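PDB 4N03: ABC-type branched-chain amino acid transport systems periplasmic component-like protein from Thermomonospora curvata, which probably serves as the substrate-binding component of an ABC transporter, here holding a molecule of palmitic acid. Local coordinates for residues Thr40-Val45 / Ala77-His82; Ala47-Ser52 / Pro306-Val311; Gly145-Val150 / Tyr398-Gly403; Asn341-Glu346 / Met357-Phe362. All blocks are in the same frame, centred on the assembly; numbering follows the deposited sequence.

Interaction 1 (Thr40-Val45 / Ala77-His82); sequences TDLTGV and AVVRDH
Asp81 reaches across from the end of its strand and lays its carboxylate against the backbone of the loop 40-45, where each oxygen takes a different donor. OD2 accepts from Thr43 OG1 at 2.8 Å through its syn lone pair, while OD1 is met from well above the carboxylate plane by Leu42 N, 2.8 Å away in an almost straight bond. The side chain of Asp41 lies beside that of Asp81 and points the same way, the two carboxylates nearly coplanar (20°) with OD1 to OD1 at 3.7 Å. Such a pairing of like charges is probably tolerated because both groups face N-H donors: Asp41 OD1 takes Thr43 N, an Asx turn, and also Gly44 N, and Asp81 OD1 also accepts from Gly83 N. The contact sits at the carboxyl ends of neighbouring parallel strands, 33-40 and 74-81, in a periplasmic-binding-protein sheet. Thr40, ending the first, pairs in parallel with Asp81, its N bonded to Arg80 O at 2.9 Å and its O to His82 N at 2.8 Å. An alanine in place of Asp81 would probably leave Leu42 N and Thr43 OG1 without their acceptor and free the loop to shift. His82 CG lies between its backbone N and carbonyl carbon (chi1 57°), and Thr40 O stands 3.3 Å above the centre of the ring, while NE2 bonds Leu107 O.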
loop_
_atom_site.group_PDB
_atom_site.type_symbol
_atom_site.label_atom_id
_atom_site.label_comp_id
_atom_site.label_asym_id
_atom_site.label_seq_id
_atom_site.Cartn_x
_atom_site.Cartn_y
_atom_site.Cartn_z
ATOM N N THR A 40 0.584 -9.724 8.198
ATOM C CA THR A 40 0.252 -9.619 6.813
ATOM C C THR A 40 -0.930 -10.531 6.472
ATOM O O THR A 40 -1.468 -11.174 7.327
ATOM C CB THR A 40 1.521 -9.913 5.950
ATOM O OG1 THR A 40 1.299 -9.537 4.596
ATOM C CG2 THR A 40 1.934 -11.392 6.007
ATOM N N ASP A 41 -1.309 -10.524 5.191
ATOM C CA ASP A 41 -2.281 -11.467 4.675
ATOM C C ASP A 41 -1.563 -12.426 3.725
ATOM O O ASP A 41 -1.140 -12.027 2.653
ATOM C CB ASP A 41 -3.423 -10.785 3.923
ATOM C CG ASP A 41 -4.439 -11.751 3.417
ATOM O OD1 ASP A 41 -4.439 -12.898 3.908
ATOM O OD2 ASP A 41 -5.239 -11.378 2.534
ATOM N N LEU A 42 -1.496 -13.691 4.129
ATOM C CA LEU A 42 -0.940 -14.762 3.307
ATOM C C LEU A 42 -1.992 -15.693 2.761
ATOM O O LEU A 42 -1.637 -16.620 2.017
ATOM C CB LEU A 42 0.121 -15.559 4.081
ATOM C CG LEU A 42 1.283 -14.741 4.573
ATOM C CD1 LEU A 42 2.239 -15.629 5.357
ATOM C CD2 LEU A 42 1.993 -14.014 3.446
ATOM N N THR A 43 -3.255 -15.537 3.146
ATOM C CA THR A 43 -4.286 -16.517 2.865
ATOM C C THR A 43 -5.604 -15.969 2.348
ATOM O O THR A 43 -6.366 -16.691 1.729
ATOM C CB THR A 43 -4.541 -17.390 4.091
ATOM O OG1 THR A 43 -4.785 -16.580 5.235
ATOM C CG2 THR A 43 -3.421 -18.394 4.299
ATOM N N GLY A 44 -5.895 -14.700 2.607
ATOM C CA GLY A 44 -7.130 -14.064 2.191
ATOM C C GLY A 44 -7.053 -13.407 0.857
ATOM O O GLY A 44 -6.242 -13.776 -0.008
ATOM N N VAL A 45 -7.878 -12.362 0.675
ATOM C CA VAL A 45 -7.976 -11.698 -0.616
ATOM C C VAL A 45 -6.639 -11.107 -1.091
ATOM O O VAL A 45 -6.462 -10.915 -2.260
ATOM C CB VAL A 45 -9.115 -10.678 -0.613
ATOM C CG1 VAL A 45 -8.747 -9.484 0.224
ATOM C CG2 VAL A 45 -9.455 -10.215 -2.053
ATOM N N ALA A 77 12.862 -11.084 11.482
ATOM C CA ALA A 77 11.478 -10.701 11.258
ATOM C C ALA A 77 10.561 -11.876 11.494
ATOM O O ALA A 77 10.762 -12.939 10.867
ATOM C CB ALA A 77 11.286 -10.212 9.843
ATOM N N VAL A 78 9.660 -11.743 12.450
ATOM C CA VAL A 78 8.657 -12.750 12.715
ATOM C C VAL A 78 7.382 -12.393 11.987
ATOM O O VAL A 78 7.001 -11.233 11.924
ATOM C CB VAL A 78 8.390 -12.977 14.209
ATOM C CG1 VAL A 78 9.682 -13.318 14.916
ATOM C CG2 VAL A 78 7.753 -11.791 14.877
ATOM N N VAL A 79 6.803 -13.410 11.361
ATOM C CA VAL A 79 5.718 -13.217 10.422
ATOM C C VAL A 79 4.466 -13.876 10.915
ATOM O O VAL A 79 4.481 -15.070 11.207
ATOM C CB VAL A 79 6.054 -13.750 9.006
ATOM C CG1 VAL A 79 4.884 -13.601 8.064
ATOM C CG2 VAL A 79 7.275 -13.064 8.466
ATOM N N ARG A 80 3.375 -13.101 10.964
ATOM C CA ARG A 80 2.044 -13.596 11.296
ATOM C C ARG A 80 1.048 -13.266 10.186
ATOM O O ARG A 80 1.124 -12.219 9.553
ATOM C CB ARG A 80 1.522 -13.021 12.603
ATOM C CG ARG A 80 2.195 -13.566 13.847
ATOM C CD ARG A 80 1.703 -14.962 14.166
ATOM N NE ARG A 80 2.232 -15.377 15.452
ATOM C CZ ARG A 80 3.463 -15.820 15.637
ATOM N NH1 ARG A 80 4.284 -15.949 14.608
ATOM N NH2 ARG A 80 3.849 -16.149 16.854
ATOM N N ASP A 81 0.111 -14.178 9.965
ATOM C CA ASP A 81 -0.925 -14.075 8.923
ATOM C C ASP A 81 -2.264 -13.759 9.570
ATOM O O ASP A 81 -2.810 -14.608 10.269
ATOM C CB ASP A 81 -0.983 -15.388 8.150
ATOM C CG ASP A 81 -2.047 -15.407 7.091
ATOM O OD1 ASP A 81 -2.539 -14.348 6.677
ATOM O OD2 ASP A 81 -2.427 -16.499 6.655
ATOM N N HIS A 82 -2.806 -12.554 9.358
ATOM C CA HIS A 82 -4.131 -12.239 9.852
ATOM C C HIS A 82 -5.237 -12.567 8.875
ATOM O O HIS A 82 -6.413 -12.407 9.228
ATOM C CB HIS A 82 -4.241 -10.784 10.327
ATOM C CG HIS A 82 -3.888 -9.760 9.318
ATOM N ND1 HIS A 82 -4.484 -9.674 8.073
ATOM C CD2 HIS A 82 -3.048 -8.696 9.417
ATOM C CE1 HIS A 82 -4.019 -8.604 7.457
ATOM N NE2 HIS A 82 -3.138 -8.010 8.237
#

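Interaction 2 (Ala47-Ser52 / Pro306-Val311); sequences APLGKS and PLDSGV
Ser52 faces the start of the helix that begins after Asp308, and the two side chains meet through a short hydrogen bond. Ser52 OG donates to Asp308 OD2 at 2.6 Å, arriving on the syn side but 31° out of the carboxylate plane. The same carboxylate looks two ways at once: its other oxygen, OD1, accepts from Val311 N at 3.1 Å, with a weak bond from Gly310 N beside it. CG of Asp308 sits between the backbone N and the carbonyl carbon (chi1 66°), and the carboxylate caps its own helix through OD1. Packing is closest here. Ser52 CB lies 3.2 Å from Asp308 OD1 and touches Val311 CG2 at 3.8 Å, and Leu49 brings CD2 to 3.8 Å from Asp308 OD2. Gly310 suits this close approach, since a CB on it would point at the other helix and come tight against Ser52 CB and Leu49 O.

Toward Pro306, an exposed residue, the contact becomes looser. There a water bridges the two segments, donating to both Ser52 OG and Pro306 O, each at 2.8 Å. Lys51, the neighbour of Ser52 on helix 47-66, makes a salt bridge with Asp305. On the inner side Leu49 and Gly310 both touch the palmitic acid. The arrangement is thus an N-cap at the start of helix 309-330, secured by a serine from helix 47-66, in the wall of the ligand pocket.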
loop_
_atom_site.group_PDB
_atom_site.type_symbol
_atom_site.label_atom_id
_atom_site.label_comp_id
_atom_site.label_asym_id
_atom_site.label_seq_id
_atom_site.Cartn_x
_atom_site.Cartn_y
_atom_site.Cartn_z
ATOM N N ALA A 47 -3.566 -12.490 -0.348
ATOM C CA ALA A 47 -2.522 -13.525 -0.214
ATOM C C ALA A 47 -1.272 -13.353 -1.115
ATOM O O ALA A 47 -0.186 -13.365 -0.590
ATOM C CB ALA A 47 -3.122 -14.915 -0.422
ATOM N N PRO A 48 -1.426 -13.181 -2.439
ATOM C CA PRO A 48 -0.163 -13.190 -3.210
ATOM C C PRO A 48 0.636 -11.902 -2.972
ATOM O O PRO A 48 1.859 -11.896 -3.064
ATOM C CB PRO A 48 -0.648 -13.235 -4.663
ATOM C CG PRO A 48 -2.022 -12.642 -4.639
ATOM C CD PRO A 48 -2.597 -13.138 -3.318
ATOM N N LEU A 49 -0.074 -10.798 -2.691
ATOM C CA LEU A 49 0.587 -9.505 -2.455
ATOM C C LEU A 49 1.212 -9.483 -1.078
ATOM O O LEU A 49 2.342 -9.015 -0.940
ATOM C CB LEU A 49 -0.357 -8.338 -2.672
ATOM C CG LEU A 49 -0.745 -8.180 -4.161
ATOM C CD1 LEU A 49 -1.987 -7.334 -4.273
ATOM C CD2 LEU A 49 0.353 -7.559 -5.000
ATOM N N GLY A 50 0.561 -10.030 -0.068
ATOM C CA GLY A 50 1.185 -10.119 1.236
ATOM C C GLY A 50 2.435 -10.983 1.200
ATOM O O GLY A 50 3.438 -10.676 1.844
ATOM N N LYS A 51 2.406 -12.081 0.450
ATOM C CA LYS A 51 3.593 -12.904 0.253
ATOM C C LYS A 51 4.708 -12.120 -0.359
ATOM O O LYS A 51 5.860 -12.188 0.108
ATOM C CB LYS A 51 3.253 -14.144 -0.556
ATOM C CG LYS A 51 4.394 -15.131 -0.687
ATOM C CD LYS A 51 4.020 -16.359 -1.509
ATOM C CE LYS A 51 5.194 -17.357 -1.530
ATOM N NZ LYS A 51 4.820 -18.584 -2.221
ATOM N N SER A 52 4.421 -11.354 -1.421
ATOM C CA SER A 52 5.458 -10.593 -2.076
ATOM C C SER A 52 6.055 -9.560 -1.156
ATOM O O SER A 52 7.299 -9.366 -1.151
ATOM C CB SER A 52 4.915 -9.912 -3.304
ATOM O OG SER A 52 4.490 -10.836 -4.269
ATOM N N PRO A 306 6.139 -14.643 -8.838
ATOM C CA PRO A 306 6.193 -13.560 -9.797
ATOM C C PRO A 306 6.512 -12.202 -9.166
ATOM O O PRO A 306 6.088 -11.914 -8.075
ATOM C CB PRO A 306 4.772 -13.564 -10.385
ATOM C CG PRO A 306 4.329 -14.980 -10.261
ATOM C CD PRO A 306 4.884 -15.419 -8.944
ATOM N N LEU A 307 7.288 -11.406 -9.861
ATOM C CA LEU A 307 7.495 -10.028 -9.480
ATOM C C LEU A 307 6.166 -9.282 -9.527
ATOM O O LEU A 307 5.331 -9.566 -10.375
ATOM C CB LEU A 307 8.501 -9.343 -10.387
ATOM C CG LEU A 307 9.929 -9.867 -10.297
ATOM C CD1 LEU A 307 10.720 -9.284 -11.428
ATOM C CD2 LEU A 307 10.577 -9.504 -8.977
ATOM N N ASP A 308 5.943 -8.307 -8.625
ATOM C CA ASP A 308 4.738 -7.513 -8.589
ATOM C C ASP A 308 5.027 -6.251 -7.819
ATOM O O ASP A 308 6.129 -6.055 -7.302
ATOM C CB ASP A 308 3.558 -8.319 -8.039
ATOM C CG ASP A 308 3.686 -8.719 -6.597
ATOM O OD1 ASP A 308 4.294 -7.967 -5.804
ATOM O OD2 ASP A 308 3.121 -9.781 -6.234
ATOM N N SER A 309 4.028 -5.382 -7.721
ATOM C CA SER A 309 4.245 -4.075 -7.122
ATOM C C SER A 309 4.359 -4.201 -5.591
ATOM O O SER A 309 4.909 -3.323 -4.938
ATOM C CB SER A 309 3.165 -3.127 -7.579
ATOM O OG SER A 309 3.296 -2.870 -8.968
ATOM N N GLY A 310 3.898 -5.315 -5.008
ATOM C CA GLY A 310 4.128 -5.589 -3.619
ATOM C C GLY A 310 5.592 -5.811 -3.278
ATOM O O GLY A 310 6.054 -5.503 -2.174
ATOM N N VAL A 311 6.368 -6.360 -4.221
ATOM C CA VAL A 311 7.803 -6.500 -4.018
ATOM C C VAL A 311 8.427 -5.115 -3.746
ATOM O O VAL A 311 9.248 -4.952 -2.858
ATOM C CB VAL A 311 8.475 -7.234 -5.203
ATOM C CG1 VAL A 311 9.998 -7.272 -5.031
ATOM C CG2 VAL A 311 7.920 -8.654 -5.343
HETATM O O HOH W 1 6.404 -12.501 -5.346
#

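Interaction 3 (Gly145-Val150 / Tyr398-Gly403); sequences GTTYDV and YQVPVG. With PLM (palmitic acid), chain B.
A buried carboxylate, that of Asp149, meets the edge of the Tyr398 ring, the planes 87° apart. Tyr398 OH donates to Asp149 OD2 at 2.7 Å; that oxygen lies in the plane of the tyrosine ring, at its edge, whereas the hydroxyl approaches from above the carboxylate plane. Asp149 OD1 is held from its own segment, by Thr147 OG1 at 2.7 Å and by Val150 N at 2.9 Å. These bonds together fix the rotation of the carboxylate. Its CG stands between the backbone N and the carbonyl carbon (chi1 50°). Pro401 CD adds a 3.6 Å contact to OD2. Beside this polar centre the packing is apolar: Val150 CG2 touches Val400 CG2 at 4.1 Å, the two side chains crossing at about a right angle, and also approaches the Tyr398 ring.

Tyr148, next in the chain to Asp149, faces the ligand instead. Its OH donates to palmitic acid O1 at 2.5 Å, with O1 in the ring plane, while Tyr84 OH and Ser109 OG also hydrogen-bond the acid. The contact therefore joins the tail after helix 393-397 to the start of helix 148-161, which carries one of the residues binding the fatty-acid carboxyl group.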
loop_
_atom_site.group_PDB
_atom_site.type_symbol
_atom_site.label_atom_id
_atom_site.label_comp_id
_atom_site.label_asym_id
_atom_site.label_seq_id
_atom_site.Cartn_x
_atom_site.Cartn_y
_atom_site.Cartn_z
ATOM N N GLY A 145 3.614 6.893 0.841
ATOM C CA GLY A 145 2.978 7.297 -0.393
ATOM C C GLY A 145 1.845 8.293 -0.164
ATOM O O GLY A 145 1.923 9.158 0.730
ATOM N N THR A 146 0.856 8.193 -1.031
ATOM C CA THR A 146 -0.388 8.946 -0.958
ATOM C C THR A 146 -1.406 8.193 -0.113
ATOM O O THR A 146 -1.271 6.978 0.148
ATOM C CB THR A 146 -0.976 9.062 -2.375
ATOM O OG1 THR A 146 -1.041 7.716 -2.866
ATOM C CG2 THR A 146 -0.140 9.904 -3.298
ATOM N N THR A 147 -2.457 8.889 0.297
ATOM C CA THR A 147 -3.645 8.254 0.817
ATOM C C THR A 147 -4.643 7.968 -0.287
ATOM O O THR A 147 -4.583 8.535 -1.375
ATOM C CB THR A 147 -4.244 9.109 1.938
ATOM O OG1 THR A 147 -4.374 10.466 1.526
ATOM C CG2 THR A 147 -3.377 9.025 3.154
ATOM N N TYR A 148 -5.596 7.088 0.008
ATOM C CA TYR A 148 -6.488 6.584 -1.018
ATOM C C TYR A 148 -7.319 7.635 -1.699
ATOM O O TYR A 148 -7.650 7.578 -2.865
ATOM C CB TYR A 148 -7.422 5.547 -0.444
ATOM C CG TYR A 148 -6.788 4.237 -0.107
ATOM C CD1 TYR A 148 -5.995 3.518 -1.029
ATOM C CD2 TYR A 148 -6.937 3.692 1.135
ATOM C CE1 TYR A 148 -5.436 2.295 -0.698
ATOM C CE2 TYR A 148 -6.385 2.460 1.451
ATOM C CZ TYR A 148 -5.631 1.753 0.521
ATOM O OH TYR A 148 -5.051 0.525 0.777
ATOM N N ASP A 149 -7.795 8.612 -0.901
ATOM C CA ASP A 149 -8.566 9.745 -1.391
ATOM C C ASP A 149 -7.799 10.558 -2.416
ATOM O O ASP A 149 -8.304 10.840 -3.479
ATOM C CB ASP A 149 -9.145 10.597 -0.271
ATOM C CG ASP A 149 -8.191 11.027 0.819
ATOM O OD1 ASP A 149 -6.978 10.711 0.759
ATOM O OD2 ASP A 149 -8.703 11.676 1.771
ATOM N N VAL A 150 -6.560 10.915 -2.073
ATOM C CA VAL A 150 -5.716 11.636 -2.999
ATOM C C VAL A 150 -5.493 10.853 -4.276
ATOM O O VAL A 150 -5.538 11.437 -5.362
ATOM C CB VAL A 150 -4.362 11.946 -2.313
ATOM C CG1 VAL A 150 -3.260 12.373 -3.294
ATOM C CG2 VAL A 150 -4.582 13.000 -1.230
ATOM N N TYR A 398 -6.934 19.913 -1.824
ATOM C CA TYR A 398 -7.844 19.097 -1.056
ATOM C C TYR A 398 -7.381 19.021 0.377
ATOM O O TYR A 398 -6.201 18.936 0.688
ATOM C CB TYR A 398 -7.795 17.683 -1.650
ATOM C CG TYR A 398 -8.532 16.614 -0.857
ATOM C CD1 TYR A 398 -9.916 16.601 -0.691
ATOM C CD2 TYR A 398 -7.829 15.586 -0.269
ATOM C CE1 TYR A 398 -10.543 15.610 -0.008
ATOM C CE2 TYR A 398 -8.443 14.586 0.396
ATOM C CZ TYR A 398 -9.807 14.570 0.542
ATOM O OH TYR A 398 -10.460 13.606 1.217
ATOM N N GLN A 399 -8.374 19.077 1.287
ATOM C CA GLN A 399 -8.165 18.922 2.721
ATOM C C GLN A 399 -8.222 17.487 3.132
ATOM O O GLN A 399 -9.260 16.849 3.047
ATOM C CB GLN A 399 -9.229 19.716 3.489
ATOM C CG GLN A 399 -9.319 21.157 3.145
ATOM C CD GLN A 399 -8.013 21.842 3.393
ATOM O OE1 GLN A 399 -7.693 22.122 4.565
ATOM N NE2 GLN A 399 -7.255 22.147 2.350
ATOM N N VAL A 400 -7.073 16.939 3.548
ATOM C CA VAL A 400 -6.988 15.529 3.830
ATOM C C VAL A 400 -7.378 15.339 5.302
ATOM O O VAL A 400 -6.783 15.952 6.184
ATOM C CB VAL A 400 -5.562 14.988 3.569
ATOM C CG1 VAL A 400 -5.514 13.517 3.871
ATOM C CG2 VAL A 400 -5.162 15.252 2.124
ATOM N N PRO A 401 -8.358 14.476 5.593
ATOM C CA PRO A 401 -8.713 14.258 6.993
ATOM C C PRO A 401 -7.632 13.518 7.743
ATOM O O PRO A 401 -6.853 12.729 7.131
ATOM C CB PRO A 401 -10.006 13.426 6.908
ATOM C CG PRO A 401 -9.875 12.725 5.604
ATOM C CD PRO A 401 -9.204 13.707 4.690
ATOM N N VAL A 402 -7.518 13.714 9.039
ATOM C CA VAL A 402 -6.471 13.195 9.844
ATOM C C VAL A 402 -7.011 12.262 10.888
ATOM O O VAL A 402 -7.634 12.683 11.843
ATOM C CB VAL A 402 -5.678 14.338 10.502
ATOM C CG1 VAL A 402 -4.559 13.746 11.350
ATOM C CG2 VAL A 402 -5.100 15.257 9.439
ATOM N N GLY A 403 -6.808 10.952 10.684
ATOM C CA GLY A 403 -7.235 9.939 11.641
ATOM C C GLY A 403 -8.665 9.439 11.505
ATOM O O GLY A 403 -9.097 8.616 12.294
HETATM C C1 PLM B . -6.400 -1.883 2.630
HETATM O O1 PLM B . -5.951 -0.715 2.771
HETATM O O2 PLM B . -7.023 -2.516 3.510
HETATM C C2 PLM B . -6.020 -2.645 1.381
HETATM C C3 PLM B . -4.560 -3.233 1.612
HETATM C C4 PLM B . -3.959 -3.835 0.363
HETATM C C5 PLM B . -2.619 -4.440 0.601
HETATM C C6 PLM B . -1.841 -5.003 -0.607
HETATM C C7 PLM B . -0.927 -3.934 -1.193
HETATM C C8 PLM B . -0.253 -4.287 -2.490
HETATM C C9 PLM B . 0.879 -3.367 -2.908
HETATM C CA PLM B . 0.460 -2.166 -3.789
HETATM C CB PLM B . 1.682 -1.167 -3.864
HETATM C CC PLM B . 1.257 0.278 -3.469
HETATM C CD PLM B . 2.395 1.160 -3.002
HETATM C CE PLM B . 2.037 2.576 -2.567
HETATM C CF PLM B . 3.072 3.114 -1.567
HETATM C CG PLM B . 4.300 3.744 -2.202
#

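Interaction 4 (Asn341-Glu346 / Met357-Phe362); sequences NAHRSE and MNFTYF
The turn following helix 336-343 is fastened to the loop leading toward strand 370-375, chiefly through Arg344 and Phe359. Arg344 NH1 donates to Phe359 O at 2.9 Å; the acceptor lies close to the guanidinium plane, but the N-H approaches from above the carbonyl plane. The arginine chain bends at its second torsion (chi2 -90°), which carries CD back to 3.3 Å from the same oxygen. One face of the guanidinium has Phe362 CD1 3.5 Å above its centre, with the two planes 45° apart, and His343 CD2 lies over the opposite face toward the rim. NE bonds Lys139 O outside the contact. An alanine in place of Arg344 would probably leave Phe359 O without this donor and open a gap beside the Phe362 ring.

A type I beta turn runs from His343 to Glu346, and the return bond from the loop, Phe359 N to Glu346 O at 2.9 Å, ties the last residue of that turn. His343 CE1 sits 3.2 Å above the Phe359 ring plane, off centre; the rings are oblique at 35°, while His343 NE2 bonds Gln142. Asn358 forms an Asx turn, its OD1 taking both N and OG1 of Thr360. Methyl CG2 of Thr360 reaches Arg344 O at 3.4 Å.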
loop_
_atom_site.group_PDB
_atom_site.type_symbol
_atom_site.label_atom_id
_atom_site.label_comp_id
_atom_site.label_asym_id
_atom_site.label_seq_id
_atom_site.Cartn_x
_atom_site.Cartn_y
_atom_site.Cartn_z
ATOM N N ASN A 341 12.144 8.700 16.717
ATOM C CA ASN A 341 12.761 10.013 16.513
ATOM C C ASN A 341 13.750 9.963 15.344
ATOM O O ASN A 341 13.834 10.885 14.567
ATOM C CB ASN A 341 13.419 10.448 17.817
ATOM C CG ASN A 341 12.404 10.884 18.861
ATOM O OD1 ASN A 341 11.248 11.102 18.554
ATOM N ND2 ASN A 341 12.843 10.929 20.065
ATOM N N ALA A 342 14.464 8.845 15.169
ATOM C CA ALA A 342 15.341 8.644 14.011
ATOM C C ALA A 342 14.513 8.671 12.729
ATOM O O ALA A 342 14.852 9.354 11.775
ATOM C CB ALA A 342 16.109 7.335 14.123
ATOM N N HIS A 343 13.389 7.943 12.709
ATOM C CA HIS A 343 12.547 7.933 11.529
ATOM C C HIS A 343 12.026 9.350 11.181
ATOM O O HIS A 343 12.087 9.813 10.055
ATOM C CB HIS A 343 11.339 7.002 11.743
ATOM C CG HIS A 343 10.396 7.048 10.599
ATOM N ND1 HIS A 343 10.732 6.701 9.314
ATOM C CD2 HIS A 343 9.131 7.534 10.542
ATOM C CE1 HIS A 343 9.699 6.910 8.518
ATOM N NE2 HIS A 343 8.709 7.422 9.247
ATOM N N ARG A 344 11.489 10.036 12.178
ATOM C CA ARG A 344 10.768 11.314 11.989
ATOM C C ARG A 344 11.714 12.477 11.806
ATOM O O ARG A 344 11.234 13.619 11.683
ATOM C CB ARG A 344 9.843 11.612 13.150
ATOM C CG ARG A 344 8.680 10.648 13.285
ATOM C CD ARG A 344 7.471 11.066 12.544
ATOM N NE ARG A 344 6.427 10.060 12.484
ATOM C CZ ARG A 344 5.771 9.750 11.383
ATOM N NH1 ARG A 344 6.006 10.349 10.252
ATOM N NH2 ARG A 344 4.801 8.850 11.438
ATOM N N SER A 345 13.020 12.231 11.828
ATOM C CA SER A 345 14.029 13.219 11.464
ATOM C C SER A 345 14.234 13.347 9.976
ATOM O O SER A 345 14.866 14.302 9.537
ATOM C CB SER A 345 15.329 12.962 12.208
ATOM O OG SER A 345 16.029 11.844 11.659
ATOM N N GLU A 346 13.640 12.456 9.183
ATOM C CA GLU A 346 13.895 12.423 7.720
ATOM C C GLU A 346 12.887 13.187 6.949
ATOM O O GLU A 346 11.699 12.765 6.835
ATOM C CB GLU A 346 13.893 10.944 7.285
ATOM C CG GLU A 346 14.085 10.723 5.804
ATOM C CD GLU A 346 15.378 11.308 5.305
ATOM O OE1 GLU A 346 15.407 12.437 4.815
ATOM O OE2 GLU A 346 16.428 10.627 5.391
HETATM N N MSE A 357 9.438 10.819 -0.379
HETATM C CA MSE A 357 8.498 11.126 0.711
HETATM C C MSE A 357 9.146 11.976 1.757
HETATM O O MSE A 357 10.353 12.047 1.896
HETATM C CB MSE A 357 8.140 9.780 1.447
HETATM C CG MSE A 357 7.273 8.947 0.573
HETATM SE SE MSE A 357 6.970 7.251 1.517
HETATM C CE MSE A 357 8.304 6.254 0.755
ATOM N N ASN A 358 8.329 12.655 2.541
ATOM C CA ASN A 358 8.769 13.376 3.734
ATOM C C ASN A 358 8.168 12.691 4.960
ATOM O O ASN A 358 6.956 12.532 5.012
ATOM C CB ASN A 358 8.290 14.829 3.615
ATOM C CG ASN A 358 8.799 15.760 4.726
ATOM O OD1 ASN A 358 9.040 15.369 5.892
ATOM N ND2 ASN A 358 8.814 17.048 4.422
ATOM N N PHE A 359 9.000 12.303 5.933
ATOM C CA PHE A 359 8.612 11.621 7.135
ATOM C C PHE A 359 8.446 12.513 8.384
ATOM O O PHE A 359 8.225 12.017 9.469
ATOM C CB PHE A 359 9.607 10.494 7.427
ATOM C CG PHE A 359 9.671 9.420 6.351
ATOM C CD1 PHE A 359 8.518 9.036 5.676
ATOM C CD2 PHE A 359 10.847 8.782 6.063
ATOM C CE1 PHE A 359 8.526 8.031 4.764
ATOM C CE2 PHE A 359 10.875 7.730 5.082
ATOM C CZ PHE A 359 9.699 7.435 4.444
ATOM N N THR A 360 8.761 13.799 8.259
ATOM C CA THR A 360 8.743 14.643 9.487
ATOM C C THR A 360 7.315 14.980 10.012
ATOM O O THR A 360 7.169 15.423 11.128
ATOM C CB THR A 360 9.495 15.932 9.339
ATOM O OG1 THR A 360 8.888 16.660 8.292
ATOM C CG2 THR A 360 10.904 15.696 8.967
ATOM N N TYR A 361 6.368 14.843 9.113
ATOM C CA TYR A 361 4.991 15.064 9.514
ATOM C C TYR A 361 4.111 13.899 9.309
ATOM O O TYR A 361 4.512 12.878 8.694
ATOM C CB TYR A 361 4.471 16.197 8.725
ATOM C CG TYR A 361 4.479 15.967 7.254
ATOM C CD1 TYR A 361 3.641 15.024 6.699
ATOM C CD2 TYR A 361 5.344 16.636 6.419
ATOM C CE1 TYR A 361 3.593 14.810 5.338
ATOM C CE2 TYR A 361 5.285 16.444 5.045
ATOM C CZ TYR A 361 4.417 15.524 4.520
ATOM O OH TYR A 361 4.400 15.358 3.189
ATOM N N PHE A 362 2.950 13.961 9.912
ATOM C CA PHE A 362 2.005 12.855 9.855
ATOM C C PHE A 362 0.550 13.390 9.939
ATOM O O PHE A 362 -0.350 12.604 10.158
ATOM C CB PHE A 362 2.316 11.768 10.919
ATOM C CG PHE A 362 2.702 12.285 12.264
ATOM C CD1 PHE A 362 3.994 12.626 12.531
ATOM C CD2 PHE A 362 1.734 12.496 13.273
ATOM C CE1 PHE A 362 4.347 13.150 13.766
ATOM C CE2 PHE A 362 2.112 12.962 14.517
ATOM C CZ PHE A 362 3.389 13.326 14.744
#

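Interaction 1 closes along the chain before interactions 3 and 4 open. The segments of interactions 1 and 2 alternate, as do those of 2 and 3, while interaction 4 is nested in the loop that interaction 3 closes. Helix 47-66, between strands 33-40 and 74-81 in the chain, joins the strand pair of interaction 1 to the helix contact of interaction 2; the two touch, centres 12 Å apart. Interactions 3 and 4 also touch, through Gly145 and Met357 (a selenomethionine), centres 17 Å apart. Interactions 2 and 3 lie on opposite sides of the chain centre, centres 24 Å apart. Palmitic acid touches residues of both, as suits a binding protein whose pocket is assembled from distant parts of the chain.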